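Local coordinates for penicillin-binding protein PbpB (PDB 6KGU) that cross-links the peptide chains of peptidoglycan through its transpeptidase domain, building the mycobacterial cell wall, and is inactivated by beta-lactams such as aztreonam, at residues V450-M455 against T461-G466; N521-P526 against A530-H535; G19-R24 against R28-I33. All blocks are in the same frame, centred on the assembly; numbering follows the deposited sequence.

Interaction 1: residues V450-M455 against T461-G466. With AZR (2-({[(1Z)-1-(2-amino-1,3-thiazol-4-yl)-2-oxo-2-{[(2S,3S)-1-oxo-3-(sulfoamino)butan-2-yl]amino}ethylidene]amino}oxy)-2-methylpropanoic acid), chain B.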
loop_
_atom_site.group_PDB
_atom_site.type_symbol
_atom_site.label_atom_id
_atom_site.label_comp_id
_atom_site.label_asym_id
_atom_site.label_seq_id
_atom_site.Cartn_x
_atom_site.Cartn_y
_atom_site.Cartn_z
ATOM N N VAL A 450 1.264 18.144 0.202
ATOM C CA VAL A 450 0.968 18.343 1.619
ATOM C C VAL A 450 1.251 19.770 2.061
ATOM O O VAL A 450 1.184 20.067 3.259
ATOM C CB VAL A 450 1.728 17.339 2.502
ATOM C CG1 VAL A 450 1.430 15.913 2.051
ATOM C CG2 VAL A 450 3.228 17.621 2.461
ATOM N N GLN A 451 1.545 20.668 1.126
ATOM C CA GLN A 451 1.845 22.045 1.481
ATOM C C GLN A 451 0.572 22.841 1.714
ATOM O O GLN A 451 -0.384 22.779 0.933
ATOM C CB GLN A 451 2.681 22.716 0.393
ATOM C CG GLN A 451 2.892 24.220 0.611
ATOM C CD GLN A 451 3.964 24.776 -0.304
ATOM O OE1 GLN A 451 5.145 24.484 -0.132
ATOM N NE2 GLN A 451 3.555 25.553 -1.296
ATOM N N ARG A 452 0.580 23.609 2.792
ATOM C CA ARG A 452 -0.543 24.427 3.221
ATOM C C ARG A 452 -0.343 25.863 2.742
ATOM O O ARG A 452 0.782 26.372 2.736
ATOM C CB ARG A 452 -0.656 24.373 4.756
ATOM C CG ARG A 452 -2.002 24.773 5.310
ATOM C CD ARG A 452 -2.131 24.511 6.818
ATOM N NE ARG A 452 -2.561 23.150 7.148
ATOM C CZ ARG A 452 -3.773 22.658 6.891
ATOM N NH1 ARG A 452 -4.675 23.395 6.265
ATOM N NH2 ARG A 452 -4.080 21.414 7.240
ATOM N N ASP A 453 -1.427 26.505 2.304
ATOM C CA ASP A 453 -1.335 27.920 1.947
ATOM C C ASP A 453 -2.619 28.637 2.344
ATOM O O ASP A 453 -3.687 28.371 1.777
ATOM C CB ASP A 453 -1.061 28.127 0.450
ATOM C CG ASP A 453 -0.912 29.609 0.084
ATOM O OD1 ASP A 453 -0.923 30.453 1.005
ATOM O OD2 ASP A 453 -0.782 29.947 -1.113
ATOM N N PRO A 454 -2.546 29.566 3.300
ATOM C CA PRO A 454 -3.759 30.303 3.697
ATOM C C PRO A 454 -4.441 31.013 2.541
ATOM O O PRO A 454 -5.675 31.005 2.459
ATOM C CB PRO A 454 -3.234 31.296 4.743
ATOM C CG PRO A 454 -1.972 30.684 5.255
ATOM C CD PRO A 454 -1.370 29.948 4.099
ATOM N N MET A 455 -3.672 31.608 1.630
ATOM C CA MET A 455 -4.236 32.264 0.454
ATOM C C MET A 455 -4.673 31.284 -0.626
ATOM O O MET A 455 -5.025 31.720 -1.730
ATOM C CB MET A 455 -3.228 33.254 -0.124
ATOM C CG MET A 455 -3.009 34.481 0.745
ATOM S SD MET A 455 -4.551 35.374 1.040
ATOM C CE MET A 455 -5.093 35.725 -0.637
ATOM N N THR A 461 -3.535 19.308 -2.473
ATOM C CA THR A 461 -4.791 18.633 -2.162
ATOM C C THR A 461 -4.807 18.011 -0.763
ATOM O O THR A 461 -5.892 17.715 -0.257
ATOM C CB THR A 461 -5.075 17.541 -3.194
ATOM O OG1 THR A 461 -3.949 16.646 -3.250
ATOM C CG2 THR A 461 -5.343 18.130 -4.595
ATOM N N GLY A 462 -3.647 17.793 -0.132
ATOM C CA GLY A 462 -3.606 17.097 1.144
ATOM C C GLY A 462 -2.776 17.761 2.233
ATOM O O GLY A 462 -1.873 17.147 2.808
ATOM N N PRO A 463 -3.083 19.021 2.565
ATOM C CA PRO A 463 -2.267 19.719 3.571
ATOM C C PRO A 463 -2.333 19.095 4.957
ATOM O O PRO A 463 -1.349 19.191 5.703
ATOM C CB PRO A 463 -2.840 21.148 3.559
ATOM C CG PRO A 463 -4.258 20.967 3.105
ATOM C CD PRO A 463 -4.188 19.864 2.074
ATOM N N THR A 464 -3.444 18.441 5.327
ATOM C CA THR A 464 -3.451 17.770 6.629
ATOM C C THR A 464 -2.482 16.587 6.683
ATOM O O THR A 464 -2.173 16.111 7.782
ATOM C CB THR A 464 -4.872 17.313 7.031
ATOM O OG1 THR A 464 -5.334 16.266 6.167
ATOM C CG2 THR A 464 -5.864 18.470 6.965
ATOM N N ALA A 465 -1.966 16.114 5.548
ATOM C CA ALA A 465 -0.970 15.044 5.613
ATOM C C ALA A 465 0.413 15.537 6.031
ATOM O O ALA A 465 1.232 14.725 6.470
ATOM C CB ALA A 465 -0.848 14.327 4.267
ATOM N N GLY A 466 0.702 16.833 5.903
ATOM C CA GLY A 466 2.020 17.320 6.269
ATOM C C GLY A 466 2.239 17.228 7.769
ATOM O O GLY A 466 1.300 17.306 8.559
HETATM C C7 AZR B . -9.657 15.085 -8.376
HETATM S S8 AZR B . -10.484 7.467 -12.004
HETATM O O9 AZR B . -7.844 11.004 -7.925
HETATM O O10 AZR B . -10.330 12.648 -11.575
HETATM O O11 AZR B . -12.869 12.678 -9.714
HETATM N N12 AZR B . -7.589 14.113 -7.420
HETATM N N13 AZR B . -9.936 12.038 -9.414
HETATM N N14 AZR B . -12.871 11.321 -10.158
HETATM N N15 AZR B . -12.500 8.627 -10.867
HETATM N N16 AZR B . -12.793 6.321 -11.229
HETATM S S17 AZR B . -7.412 14.281 -5.843
HETATM C C18 AZR B . -8.904 13.816 -8.017
HETATM C C19 AZR B . -8.741 12.847 -9.201
HETATM C C20 AZR B . -7.641 11.846 -8.764
HETATM C C21 AZR B . -10.586 11.956 -10.591
HETATM C C22 AZR B . -11.715 10.986 -10.591
HETATM C C23 AZR B . -14.106 13.087 -9.173
HETATM C C24 AZR B . -11.517 9.590 -11.058
HETATM C C25 AZR B . -10.376 9.155 -11.654
HETATM C C26 AZR B . -12.088 7.458 -11.310
HETATM C C27 AZR B . -14.261 12.344 -7.859
HETATM C C28 AZR B . -14.114 14.591 -8.960
HETATM C C29 AZR B . -15.205 12.694 -10.158
HETATM O O30 AZR B . -14.999 12.441 -11.325
HETATM O O31 AZR B . -16.387 12.706 -9.624
HETATM O O32 AZR B . -8.001 15.511 -5.459
HETATM O O33 AZR B . -5.884 14.473 -5.604
HETATM O O34 AZR B . -7.777 13.058 -5.228
HETATM O O HOH W 1 1.080 20.972 5.719
#

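Interaction 2: residues N521-P526 against A530-H535. With CO (cobalt (II) ion), chain C.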
loop_
_atom_site.group_PDB
_atom_site.type_symbol
_atom_site.label_atom_id
_atom_site.label_comp_id
_atom_site.label_asym_id
_atom_site.label_seq_id
_atom_site.Cartn_x
_atom_site.Cartn_y
_atom_site.Cartn_z
ATOM N N ASN A 521 -13.802 12.623 6.387
ATOM C CA ASN A 521 -12.361 12.440 6.568
ATOM C C ASN A 521 -12.014 11.282 7.483
ATOM O O ASN A 521 -12.853 10.847 8.281
ATOM C CB ASN A 521 -11.713 13.684 7.175
ATOM C CG ASN A 521 -11.270 14.643 6.145
ATOM O OD1 ASN A 521 -11.693 14.553 4.992
ATOM N ND2 ASN A 521 -10.422 15.597 6.542
ATOM N N SER A 522 -10.759 10.823 7.411
ATOM C CA SER A 522 -10.326 9.723 8.263
ATOM C C SER A 522 -10.301 10.125 9.732
ATOM O O SER A 522 -10.342 9.247 10.592
ATOM C CB SER A 522 -8.945 9.187 7.836
ATOM O OG SER A 522 -7.932 10.191 7.916
ATOM N N ASP A 523 -10.271 11.422 10.041
ATOM C CA ASP A 523 -10.409 11.850 11.427
ATOM C C ASP A 523 -11.833 12.284 11.773
ATOM O O ASP A 523 -12.065 12.781 12.876
ATOM C CB ASP A 523 -9.424 12.973 11.739
ATOM C CG ASP A 523 -9.762 14.248 11.038
ATOM O OD1 ASP A 523 -10.608 14.224 10.109
ATOM O OD2 ASP A 523 -9.168 15.289 11.408
ATOM N N GLY A 524 -12.778 12.111 10.857
ATOM C CA GLY A 524 -14.173 12.393 11.119
ATOM C C GLY A 524 -14.623 13.799 10.808
ATOM O O GLY A 524 -15.788 14.129 11.074
ATOM N N ALA A 525 -13.741 14.645 10.273
ATOM C CA ALA A 525 -14.141 15.962 9.799
ATOM C C ALA A 525 -14.750 15.844 8.404
ATOM O O ALA A 525 -14.503 14.855 7.702
ATOM C CB ALA A 525 -12.932 16.898 9.781
ATOM N N PRO A 526 -15.552 16.835 7.976
ATOM C CA PRO A 526 -16.210 16.732 6.671
ATOM C C PRO A 526 -15.190 16.622 5.557
ATOM O O PRO A 526 -14.087 17.168 5.647
ATOM C CB PRO A 526 -17.009 18.041 6.559
ATOM C CG PRO A 526 -17.130 18.553 7.946
ATOM C CD PRO A 526 -15.885 18.107 8.649
ATOM N N ALA A 530 -7.992 10.691 3.123
ATOM C CA ALA A 530 -7.159 9.832 3.939
ATOM C C ALA A 530 -5.928 10.549 4.458
ATOM O O ALA A 530 -5.148 9.949 5.205
ATOM C CB ALA A 530 -6.725 8.596 3.146
ATOM N N ALA A 531 -5.720 11.801 4.055
ATOM C CA ALA A 531 -4.549 12.546 4.508
ATOM C C ALA A 531 -4.383 12.564 6.031
ATOM O O ALA A 531 -3.249 12.365 6.490
ATOM C CB ALA A 531 -4.595 13.968 3.918
ATOM N N PRO A 532 -5.425 12.727 6.857
ATOM C CA PRO A 532 -5.191 12.709 8.317
ATOM C C PRO A 532 -4.661 11.396 8.834
ATOM O O PRO A 532 -3.902 11.400 9.811
ATOM C CB PRO A 532 -6.573 13.025 8.907
ATOM C CG PRO A 532 -7.291 13.757 7.809
ATOM C CD PRO A 532 -6.818 13.099 6.545
ATOM N N LEU A 533 -5.021 10.263 8.215
ATOM C CA LEU A 533 -4.496 8.991 8.694
ATOM C C LEU A 533 -3.011 8.862 8.369
ATOM O O LEU A 533 -2.230 8.327 9.172
ATOM C CB LEU A 533 -5.299 7.836 8.101
ATOM C CG LEU A 533 -4.875 6.418 8.466
ATOM C CD1 LEU A 533 -4.739 6.246 9.982
ATOM C CD2 LEU A 533 -5.908 5.441 7.907
ATOM N N PHE A 534 -2.599 9.358 7.207
ATOM C CA PHE A 534 -1.172 9.392 6.911
ATOM C C PHE A 534 -0.441 10.292 7.902
ATOM O O PHE A 534 0.646 9.949 8.375
ATOM C CB PHE A 534 -0.938 9.870 5.475
ATOM C CG PHE A 534 0.526 10.097 5.146
ATOM C CD1 PHE A 534 1.126 11.333 5.390
ATOM C CD2 PHE A 534 1.298 9.068 4.589
ATOM C CE1 PHE A 534 2.482 11.542 5.097
ATOM C CE2 PHE A 534 2.650 9.266 4.275
ATOM C CZ PHE A 534 3.239 10.514 4.540
ATOM N N HIS A 535 -1.011 11.466 8.186
ATOM C CA HIS A 535 -0.462 12.389 9.180
ATOM C C HIS A 535 -0.177 11.689 10.503
ATOM O O HIS A 535 0.939 11.769 11.038
ATOM C CB HIS A 535 -1.454 13.533 9.401
ATOM C CG HIS A 535 -1.025 14.512 10.444
ATOM N ND1 HIS A 535 -0.227 15.593 10.155
ATOM C CD2 HIS A 535 -1.289 14.583 11.771
ATOM C CE1 HIS A 535 -0.006 16.285 11.259
ATOM N NE2 HIS A 535 -0.644 15.695 12.251
HETATM CO CO CO C . -0.644 15.973 14.384
HETATM O O HOH W 2 -0.412 13.931 14.919
HETATM O O HOH W 3 1.143 15.553 14.645
HETATM O O HOH W 4 1.131 17.113 13.974
HETATM O O HOH W 5 -1.778 14.170 14.870
#

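Interaction 3: residues G19-R24 against R28-I33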
loop_
_atom_site.group_PDB
_atom_site.type_symbol
_atom_site.label_atom_id
_atom_site.label_comp_id
_atom_site.label_asym_id
_atom_site.label_seq_id
_atom_site.Cartn_x
_atom_site.Cartn_y
_atom_site.Cartn_z
ATOM N N GLY A 19 5.682 -25.296 14.560
ATOM C CA GLY A 19 6.525 -24.133 14.729
ATOM C C GLY A 19 5.719 -22.870 15.002
ATOM O O GLY A 19 4.493 -22.814 14.863
ATOM N N SER A 20 6.427 -21.832 15.419
ATOM C CA SER A 20 5.826 -20.558 15.785
ATOM C C SER A 20 5.882 -19.570 14.624
ATOM O O SER A 20 6.655 -19.728 13.679
ATOM C CB SER A 20 6.536 -19.956 17.002
ATOM O OG SER A 20 6.368 -20.773 18.146
ATOM N N ILE A 21 5.058 -18.529 14.722
ATOM C CA ILE A 21 5.106 -17.379 13.827
ATOM C C ILE A 21 5.425 -16.172 14.700
ATOM O O ILE A 21 4.674 -15.867 15.632
ATOM C CB ILE A 21 3.779 -17.173 13.067
ATOM C CG1 ILE A 21 3.422 -18.403 12.220
ATOM C CG2 ILE A 21 3.850 -15.894 12.206
ATOM C CD1 ILE A 21 2.048 -18.338 11.537
ATOM N N VAL A 22 6.545 -15.500 14.414
ATOM C CA VAL A 22 7.009 -14.380 15.223
ATOM C C VAL A 22 7.272 -13.191 14.306
ATOM O O VAL A 22 7.392 -13.335 13.090
ATOM C CB VAL A 22 8.285 -14.732 16.040
ATOM C CG1 VAL A 22 8.089 -16.026 16.820
ATOM C CG2 VAL A 22 9.506 -14.852 15.123
ATOM N N ASP A 23 7.365 -12.003 14.902
ATOM C CA ASP A 23 7.654 -10.804 14.129
ATOM C C ASP A 23 9.173 -10.653 13.983
ATOM O O ASP A 23 9.942 -11.502 14.437
ATOM C CB ASP A 23 6.972 -9.579 14.753
ATOM C CG ASP A 23 7.774 -8.942 15.923
ATOM O OD1 ASP A 23 8.718 -9.553 16.459
ATOM O OD2 ASP A 23 7.421 -7.800 16.318
ATOM N N ARG A 24 9.615 -9.567 13.333
ATOM C CA ARG A 24 11.032 -9.408 13.016
ATOM C C ARG A 24 11.915 -9.385 14.263
ATOM O O ARG A 24 13.112 -9.688 14.176
ATOM C CB ARG A 24 11.246 -8.137 12.183
ATOM C CG ARG A 24 11.107 -6.812 12.938
ATOM C CD ARG A 24 11.157 -5.594 11.981
ATOM N NE ARG A 24 12.438 -5.458 11.269
ATOM C CZ ARG A 24 12.625 -5.658 9.967
ATOM N NH1 ARG A 24 11.622 -6.009 9.180
ATOM N NH2 ARG A 24 13.832 -5.497 9.443
ATOM N N ARG A 28 6.208 -13.086 19.690
ATOM C CA ARG A 28 5.387 -14.179 19.182
ATOM C C ARG A 28 4.025 -13.679 18.721
ATOM O O ARG A 28 3.367 -12.897 19.412
ATOM C CB ARG A 28 5.220 -15.256 20.250
ATOM C CG ARG A 28 6.530 -15.970 20.600
ATOM C CD ARG A 28 6.321 -17.002 21.702
ATOM N NE ARG A 28 5.823 -16.395 22.935
ATOM C CZ ARG A 28 5.458 -17.083 24.012
ATOM N NH1 ARG A 28 5.523 -18.416 24.011
ATOM N NH2 ARG A 28 5.024 -16.439 25.091
ATOM N N LEU A 29 3.611 -14.129 17.541
ATOM C CA LEU A 29 2.248 -13.969 17.050
ATOM C C LEU A 29 1.431 -15.242 17.195
ATOM O O LEU A 29 0.244 -15.182 17.517
ATOM C CB LEU A 29 2.269 -13.530 15.579
ATOM C CG LEU A 29 2.810 -12.115 15.359
ATOM C CD1 LEU A 29 3.257 -11.887 13.906
ATOM C CD2 LEU A 29 1.765 -11.077 15.785
ATOM N N ALA A 30 2.043 -16.401 16.970
ATOM C CA ALA A 30 1.327 -17.653 17.118
ATOM C C ALA A 30 2.322 -18.695 17.603
ATOM O O ALA A 30 3.426 -18.787 17.067
ATOM C CB ALA A 30 0.677 -18.089 15.798
ATOM N N PHE A 31 1.931 -19.468 18.611
ATOM C CA PHE A 31 2.779 -20.539 19.114
ATOM C C PHE A 31 1.892 -21.592 19.760
ATOM O O PHE A 31 0.732 -21.333 20.100
ATOM C CB PHE A 31 3.830 -20.014 20.102
ATOM C CG PHE A 31 3.260 -19.514 21.395
ATOM C CD1 PHE A 31 3.055 -20.382 22.465
ATOM C CD2 PHE A 31 2.951 -18.172 21.558
ATOM C CE1 PHE A 31 2.531 -19.924 23.660
ATOM C CE2 PHE A 31 2.425 -17.704 22.754
ATOM C CZ PHE A 31 2.218 -18.579 23.809
ATOM N N THR A 32 2.453 -22.786 19.933
ATOM C CA THR A 32 1.696 -23.941 20.393
ATOM C C THR A 32 2.091 -24.308 21.820
ATOM O O THR A 32 3.263 -24.219 22.192
ATOM C CB THR A 32 1.910 -25.117 19.442
ATOM O OG1 THR A 32 1.283 -24.820 18.185
ATOM C CG2 THR A 32 1.336 -26.418 20.008
ATOM N N ILE A 33 1.104 -24.683 22.629
ATOM C CA ILE A 33 1.348 -25.265 23.946
ATOM C C ILE A 33 0.725 -26.655 23.985
ATOM O O ILE A 33 -0.301 -26.925 23.356
ATOM C CB ILE A 33 0.801 -24.404 25.109
ATOM C CG1 ILE A 33 -0.726 -24.571 25.218
ATOM C CG2 ILE A 33 1.196 -22.961 24.934
ATOM C CD1 ILE A 33 -1.426 -23.583 26.172
HETATM O O HOH W 6 4.910 -23.165 18.272
#

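Interaction 1: residues V450-M455 against T461-G466
Arg452 starts out with CG anti to its backbone N (chi1 -160°) and bends at chi3 (-86°), and that bend brings the guanidinium up against Pro463 CB. This carbon sits above the middle of one guanidinium face, with Pro463 CB 3.8 Å from Arg452 CZ and the two side chains crossing roughly at right angles. At the rim of the same flat group, and in its plane, Thr464 CG2 meets Arg452 NH2 at 3.5 Å. Val450 works at the other end: its CG1 branch lies anti to its own carbonyl carbon and reaches Ala465 CB at 3.6 Å, and both of these side chains also pack on Phe498 of strand 493-502.

Between these side chains the backbones also meet through weak CA-H...O contacts: Val450 CA points at Gly462 O (3.3 Å) and Pro463 CA at Val450 O (3.5 Å). A water joins the two segments, donating to Val450 O at 2.6 Å and to Pro463 O at 3.0 Å.

All of this belongs to the loop that runs from helix 436-445 to strand 473-483 in the transpeptidase domain, and residues 463-465 form a short 3-10 turn within it. Gly462 O, which Val450 CA approaches, also accepts from Ala465 N, and Pro463 O, which takes the water, also accepts from Gly466 N. Towards the active site, Thr461 lines the aztreonam pocket, where its OG1 stands 3.7 Å from ligand O33 and is hydrogen-bonded to Thr476. Gln451 CB points away from 461-466, and the NE2 of this residue donates to the carbonyls of Gln458 and Leu557.

Interaction 2: residues N521-P526 against A530-H535
Ser522 OG packs on the Pro532 ring, 3.3 Å from Pro532 CB and also near CG and CD. Of the remaining van der Waals contacts, Asp523 CB meets Pro532 CB at 4.0 Å, and Leu533 CB reaches Ser522 OG at 3.5 Å. Asn521 brings ND2 to 3.8 Å from Pro532 CG, crossing the ring at about a right angle, while its OD1 accepts from Ser529 N.

Among polar atoms, Ser522 OG, set between its own N and carbonyl carbon (chi1 60°), stands 2.9 Å from Leu533 N at the first turn of the helix. The loop is shaped from within by a type I beta turn from Asn521 to Gly524, and by Asp523 OD1, which accepts from Ala525 N at 3.2 Å in an Asx turn.

At the far end of 530-535, His535 NE2 binds a cobalt ion at 2.1 Å, with four waters also on the metal.

Leu533 also packs on Ala212 of helix 199-216 and on Ile513 of strand 509-516, which places the contact where the C-terminal helix of the penicillin-binding transpeptidase fold begins to pack on its antiparallel sheet.

Interaction 3: residues G19-R24 against R28-I33
Ile21 and Ala30 face each other as an antiparallel hydrogen-bonded pair, and between them they account for most of the polar traffic across this hairpin. Ile21 N donates to Ala30 O at 2.9 Å in a nearly straight bond (165° at the hydrogen). The return direction is doubled: Ile21 O takes Leu29 N at 2.8 Å and Ala30 N at 3.0 Å, both donors lying in the carbonyl plane. Two consecutive amides on one acceptor make a classic beta bulge, and the register slips by one residue before Val22 pairs with Arg28.

The other edge of 19-24 is also bonded, because Ser20 and Val22 make backbone hydrogen bonds with strand 192-195. Thr32 N donates to a water at 3.0 Å; the link from this water to Ser20 OG is doubtful, since the serine has two conformers. Asp23 OD1 accepts from the amides of Asn25 and Asp27 in the connecting turn, and its OD2 reaches outside the turn to Asn199 N.

The side chains add apolar contact on both faces. Ile21 CB meets Ala30 CB at 4.2 Å. Ile21 CG2 comes near Leu29 CD1, and both Ile21 and Leu29 also lie on Leu195. On the opposite face Val22 CG1, anti to its carbonyl carbon (chi1 -51°), touches Arg28 CG at 4.1 Å. Beyond it, the Arg28 guanidinium lies over one face of the Phe31 ring.

Bulge and turn leave the amides of Leu29 and Ala30 and the carboxylate of Asp23 with definite partners, so the one-residue register shift is absorbed with these polar groups still partnered beside the apolar residues the hairpin buries.

Overall arrangement
Interactions 1 and 2 both belong to the transpeptidase domain and touch: Gly466 O accepts from His535 ND1, and Thr464 packs on Ala531 and Pro532, so the loop at 461-466 rests on the start of helix 531-544. Interaction 2 is buried, whereas interaction 1 is only partly so, running from the aztreonam pocket to an exposed arginine. Interaction 3 is also buried but lies in the N-terminal part of the chain, its centre about 42 Å from that of interaction 1 and 34 Å from that of interaction 2. Its chemistry is direct backbone pairing within a sheet; interaction 1 combines side-chain packing with a bridging water and weak CA-H...O contacts, and interaction 2 rests mainly on side-chain packing.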